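Glucosamine-6-phosphate deaminase (Bacillus subtilis, PDB 2BKX) belongs to the glucosamine-6-phosphate isomerase/6-phosphogluconolactonase family of sugar-phosphate enzymes, with a Rossmann-like alpha/beta fold. Local coordinates at residues Glu110-Cys113 against Arg114-Glu117; Asn136-Gly140 against Phe141-Gly145. One frame throughout, in Å; residues are numbered along the deposited sequence.

Interaction 1: residues Glu110-Cys113 against Arg114-Glu117; sequences EAEC and RRYE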
loop_
_atom_site.group_PDB
_atom_site.type_symbol
_atom_site.label_atom_id
_atom_site.label_comp_id
_atom_site.label_asym_id
_atom_site.label_seq_id
_atom_site.Cartn_x
_atom_site.Cartn_y
_atom_site.Cartn_z
ATOM N N GLU A 110 -2.201 -20.419 -2.498
ATOM C CA GLU A 110 -0.770 -20.585 -2.213
ATOM C C GLU A 110 0.098 -20.467 -3.482
ATOM O O GLU A 110 1.154 -19.783 -3.507
ATOM C CB GLU A 110 -0.548 -21.940 -1.537
ATOM C CG GLU A 110 -0.834 -21.919 -0.058
ATOM C CD GLU A 110 -0.224 -23.123 0.706
ATOM O OE1 GLU A 110 0.627 -23.880 0.137
ATOM O OE2 GLU A 110 -0.582 -23.311 1.898
ATOM N N ALA A 111 -0.326 -21.160 -4.532
ATOM C CA ALA A 111 0.371 -21.092 -5.791
ATOM C C ALA A 111 0.324 -19.697 -6.402
ATOM O O ALA A 111 1.320 -19.214 -6.936
ATOM C CB ALA A 111 -0.178 -22.138 -6.792
ATOM N N GLU A 112 -0.816 -19.028 -6.278
ATOM C CA GLU A 112 -0.920 -17.644 -6.733
ATOM C C GLU A 112 0.090 -16.751 -6.047
ATOM O O GLU A 112 0.728 -15.917 -6.683
ATOM C CB GLU A 112 -2.349 -17.136 -6.495
ATOM C CG GLU A 112 -2.570 -15.658 -6.815
ATOM C CD GLU A 112 -2.372 -15.270 -8.250
ATOM O OE1 GLU A 112 -2.395 -16.164 -9.129
ATOM O OE2 GLU A 112 -2.235 -14.032 -8.507
ATOM N N CYS A 113 0.247 -16.936 -4.753
ATOM C CA CYS A 113 1.215 -16.126 -3.987
ATOM C C CYS A 113 2.661 -16.376 -4.423
ATOM O O CYS A 113 3.441 -15.446 -4.549
ATOM C CB CYS A 113 1.045 -16.375 -2.501
ATOM S SG CYS A 113 -0.430 -15.565 -1.831
ATOM N N ARG A 114 3.010 -17.638 -4.686
ATOM C CA ARG A 114 4.339 -17.965 -5.186
ATOM C C ARG A 114 4.578 -17.332 -6.538
ATOM O O ARG A 114 5.637 -16.739 -6.744
ATOM C CB ARG A 114 4.574 -19.476 -5.251
ATOM C CG ARG A 114 4.756 -20.101 -3.906
ATOM C CD ARG A 114 5.193 -21.573 -3.968
ATOM N NE ARG A 114 4.444 -22.381 -4.925
ATOM C CZ ARG A 114 3.442 -23.211 -4.629
ATOM N NH1 ARG A 114 2.835 -23.871 -5.601
ATOM N NH2 ARG A 114 3.025 -23.376 -3.382
ATOM N N ARG A 115 3.602 -17.420 -7.442
ATOM C CA ARG A 115 3.764 -16.799 -8.775
ATOM C C ARG A 115 3.861 -15.292 -8.672
ATOM O O ARG A 115 4.611 -14.667 -9.410
ATOM C CB ARG A 115 2.600 -17.134 -9.695
ATOM C CG ARG A 115 2.506 -18.614 -10.117
ATOM C CD ARG A 115 1.428 -18.843 -11.207
ATOM N NE ARG A 115 0.068 -18.486 -10.763
ATOM C CZ ARG A 115 -0.846 -19.332 -10.256
ATOM N NH1 ARG A 115 -0.582 -20.637 -10.141
ATOM N NH2 ARG A 115 -2.043 -18.879 -9.856
ATOM N N TYR A 116 3.141 -14.701 -7.729
ATOM C CA TYR A 116 3.154 -13.245 -7.596
ATOM C C TYR A 116 4.514 -12.787 -7.124
ATOM O O TYR A 116 5.054 -11.795 -7.623
ATOM C CB TYR A 116 2.061 -12.780 -6.637
ATOM C CG TYR A 116 1.773 -11.268 -6.721
ATOM C CD1 TYR A 116 1.083 -10.744 -7.776
ATOM C CD2 TYR A 116 2.212 -10.387 -5.731
ATOM C CE1 TYR A 116 0.773 -9.403 -7.829
ATOM C CE2 TYR A 116 1.952 -9.035 -5.776
ATOM C CZ TYR A 116 1.216 -8.542 -6.842
ATOM O OH TYR A 116 0.880 -7.203 -6.967
ATOM N N GLU A 117 5.068 -13.491 -6.135
ATOM C CA GLU A 117 6.390 -13.135 -5.635
ATOM C C GLU A 117 7.417 -13.257 -6.755
ATOM O O GLU A 117 8.308 -12.429 -6.906
ATOM C CB GLU A 117 6.774 -14.009 -4.453
ATOM C CG GLU A 117 8.093 -13.634 -3.780
ATOM C CD GLU A 117 8.041 -12.363 -2.962
ATOM O OE1 GLU A 117 7.009 -12.082 -2.298
ATOM O OE2 GLU A 117 9.053 -11.634 -2.924
#
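The guanidinium groups of Arg114 and Arg115 both fold back over the preceding helical turn. Ala111 CA and Glu110 O lie over one face of the Arg114 group, Glu112 CA and Ala111 O over one face of Arg115, in both cases nearer the rim than the middle. Between the two arginines, Ala111 CB is 3.7 Å from both Arg114 NH1 and Arg115 NH1. The Arg115 group engages Glu112 in an i to i+3 salt bridge, NH2 to OE1 at 2.8 Å, through the oxygen's anti lone pair. Carboxylate and guanidinium planes are turned 64° apart, and OE1 lies 20° out of the arginine plane; one N-H, from NH2, makes the bond. Both arginine chains bend at chi3 (-61° in Arg115), and the bend brings the Arg115 guanidinium back over residues 111-112. Glu112 OE2 has its own partner, Asn103 N. Glu110 OE1 stays 4.3 Å from Arg114 NH2, a looser attraction of opposite charges. Beneath the side chains runs regular alpha-helical bonding, such as Arg115 N to Ala111 O at 2.9 Å. On the inner side of helix 109-122, Cys113 and Glu112 touch Leu180 of strand 178-181, while Tyr116 OH reaches Asn65 O in strand 62-69.

Interaction 2: residues Asn136-Gly140 against Phe141-Gly145; sequences NGHIG and FNEPG. With F6R (fructose -6-phosphate), chain C.
His138 and Gly140 meet the bound fructose -6-phosphate from the loop after strand 128-131 of this Rossmann-like fold, Gly140 within a beta turn (139-142, close to type II') and His138 just ahead of it. His138 NE2 shares a 2.7 Å hydrogen bond with ligand O5, an atom in the plane of the ring, and the ligand's O3 donates to Gly140 O. One shell out, His138 ND1 donates to Glu143 OE1 at 2.9 Å in a His-carboxylate pair, with ring and carboxylate planes 67° apart. Phe141 presents its edge to a face of the imidazole in a T-shaped stack, centroids 5.7 Å apart, so the ring is held at both nitrogens and over one face. His138 CG lies between its backbone N and carbonyl carbon (chi1 72°), a torsion that lays the ring alongside the Glu143 side chain. Glu143 is itself fixed: OE2 accepts from Thr161 OG1 and Asn158 N, while OE1 also accepts from Asn136 ND2 at 2.9 Å, on the carboxylate face opposite ND1. Asn136 OD1 closes an Asx turn on His138 N. The beta turn is held at Ile139 O by Asn142 N and Asn142 ND2, each 2.9 Å away, on opposite faces of the carbonyl plane.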
loop_
_atom_site.group_PDB
_atom_site.type_symbol
_atom_site.label_atom_id
_atom_site.label_comp_id
_atom_site.label_asym_id
_atom_site.label_seq_id
_atom_site.Cartn_x
_atom_site.Cartn_y
_atom_site.Cartn_z
ATOM N N ASN A 136 -3.119 -1.370 14.034
ATOM C CA ASN A 136 -2.237 -2.232 14.779
ATOM C C ASN A 136 -0.801 -2.306 14.239
ATOM O O ASN A 136 -0.031 -3.186 14.612
ATOM C CB ASN A 136 -2.800 -3.668 14.827
ATOM C CG ASN A 136 -2.913 -4.303 13.459
ATOM O OD1 ASN A 136 -2.546 -3.694 12.450
ATOM N ND2 ASN A 136 -3.404 -5.534 13.414
ATOM N N GLY A 137 -0.452 -1.405 13.327
ATOM C CA GLY A 137 0.875 -1.405 12.754
ATOM C C GLY A 137 1.105 -2.313 11.567
ATOM O O GLY A 137 2.216 -2.367 11.055
ATOM N N HIS A 138 0.052 -2.968 11.060
ATOM C CA HIS A 138 0.272 -3.791 9.883
ATOM C C HIS A 138 0.724 -2.961 8.704
ATOM O O HIS A 138 0.387 -1.795 8.577
ATOM C CB HIS A 138 -0.908 -4.718 9.544
ATOM C CG HIS A 138 -2.145 -4.086 8.984
ATOM N ND1 HIS A 138 -3.385 -4.481 9.413
ATOM C CD2 HIS A 138 -2.363 -3.175 8.016
ATOM C CE1 HIS A 138 -4.317 -3.828 8.737
ATOM N NE2 HIS A 138 -3.720 -3.035 7.872
ATOM N N ILE A 139 1.471 -3.600 7.826
ATOM C CA ILE A 139 1.835 -3.072 6.503
ATOM C C ILE A 139 1.472 -4.156 5.500
ATOM O O ILE A 139 1.628 -5.332 5.769
ATOM C CB ILE A 139 3.293 -2.584 6.396
ATOM C CG1 ILE A 139 4.279 -3.668 6.785
ATOM C CG2 ILE A 139 3.478 -1.333 7.253
ATOM C CD1 ILE A 139 5.762 -3.329 6.524
ATOM N N GLY A 140 0.943 -3.766 4.365
ATOM C CA GLY A 140 0.143 -4.700 3.587
ATOM C C GLY A 140 -0.903 -5.324 4.508
ATOM O O GLY A 140 -1.473 -4.624 5.337
ATOM N N PHE A 141 -1.105 -6.632 4.407
ATOM C CA PHE A 141 -1.877 -7.351 5.437
ATOM C C PHE A 141 -0.991 -8.278 6.261
ATOM O O PHE A 141 -1.415 -9.360 6.736
ATOM C CB PHE A 141 -3.082 -8.080 4.856
ATOM C CG PHE A 141 -4.234 -7.181 4.454
ATOM C CD1 PHE A 141 -4.924 -7.492 3.315
ATOM C CD2 PHE A 141 -4.665 -6.102 5.237
ATOM C CE1 PHE A 141 -6.069 -6.755 2.942
ATOM C CE2 PHE A 141 -5.788 -5.343 4.840
ATOM C CZ PHE A 141 -6.481 -5.685 3.712
ATOM N N ASN A 142 0.250 -7.838 6.460
ATOM C CA ASN A 142 1.169 -8.499 7.392
ATOM C C ASN A 142 0.836 -8.080 8.804
ATOM O O ASN A 142 1.183 -6.968 9.204
ATOM C CB ASN A 142 2.618 -8.162 7.045
ATOM C CG ASN A 142 2.984 -8.617 5.670
ATOM O OD1 ASN A 142 3.229 -9.814 5.451
ATOM N ND2 ASN A 142 3.076 -7.684 4.744
ATOM N N GLU A 143 0.077 -8.940 9.500
ATOM C CA GLU A 143 -0.420 -8.621 10.830
ATOM C C GLU A 143 0.652 -8.863 11.880
ATOM O O GLU A 143 1.657 -9.536 11.623
ATOM C CB GLU A 143 -1.658 -9.447 11.148
ATOM C CG GLU A 143 -2.830 -9.257 10.179
ATOM C CD GLU A 143 -3.679 -8.029 10.375
ATOM O OE1 GLU A 143 -3.187 -7.003 10.883
ATOM O OE2 GLU A 143 -4.897 -8.057 10.048
ATOM N N PRO A 144 0.442 -8.341 13.099
ATOM C CA PRO A 144 1.394 -8.624 14.168
ATOM C C PRO A 144 1.740 -10.085 14.306
ATOM O O PRO A 144 0.874 -10.963 14.203
ATOM C CB PRO A 144 0.663 -8.081 15.394
ATOM C CG PRO A 144 -0.149 -6.952 14.860
ATOM C CD PRO A 144 -0.625 -7.426 13.534
ATOM N N GLY A 145 3.039 -10.328 14.467
ATOM C CA GLY A 145 3.572 -11.660 14.531
ATOM C C GLY A 145 4.163 -12.184 13.246
ATOM O O GLY A 145 4.695 -13.293 13.228
HETATM C C1 F6R C . -3.208 -1.140 1.553
HETATM C C2 F6R C . -2.829 -2.056 2.700
HETATM C C3 F6R C . -3.225 -1.856 4.169
HETATM C C4 F6R C . -3.731 -0.435 4.487
HETATM C C5 F6R C . -4.092 -0.231 5.950
HETATM C C6 F6R C . -4.637 1.170 6.203
HETATM O O1 F6R C . -3.049 -1.782 0.273
HETATM O O2 F6R C . -2.114 -2.994 2.425
HETATM O O3 F6R C . -2.075 -2.049 4.973
HETATM O O4 F6R C . -2.713 0.491 4.122
HETATM O O5 F6R C . -5.014 -1.211 6.410
HETATM O O6 F6R C . -5.889 1.304 5.514
HETATM P P F6R C . -6.565 2.745 5.405
HETATM O O1P F6R C . -5.698 3.558 4.483
HETATM O O2P F6R C . -6.554 3.315 6.798
HETATM O O3P F6R C . -7.935 2.535 4.847
#

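Overall arrangement
Interaction 1 precedes interaction 2 in the chain, and strand 128-131 lies between them in sequence. Their centres are 19 Å apart and their nearest atoms about 9 Å, so they do not touch. The centre of the helical contact is peripheral, about 18 Å from the centre of the chain, whereas the centre of interaction 2 is about 12 Å from it, and that contact is buried and contributes directly to the ligand pocket. Strand 178-181 and the residue after it link the two regions: Thr181 OG1 bonds Phe141 N, and Met182 touches Tyr116 while its carbonyl accepts from Asn142 ND2. The Tyr116 side chain remains about 10 Å from the fructose -6-phosphate, nearest atom to nearest atom.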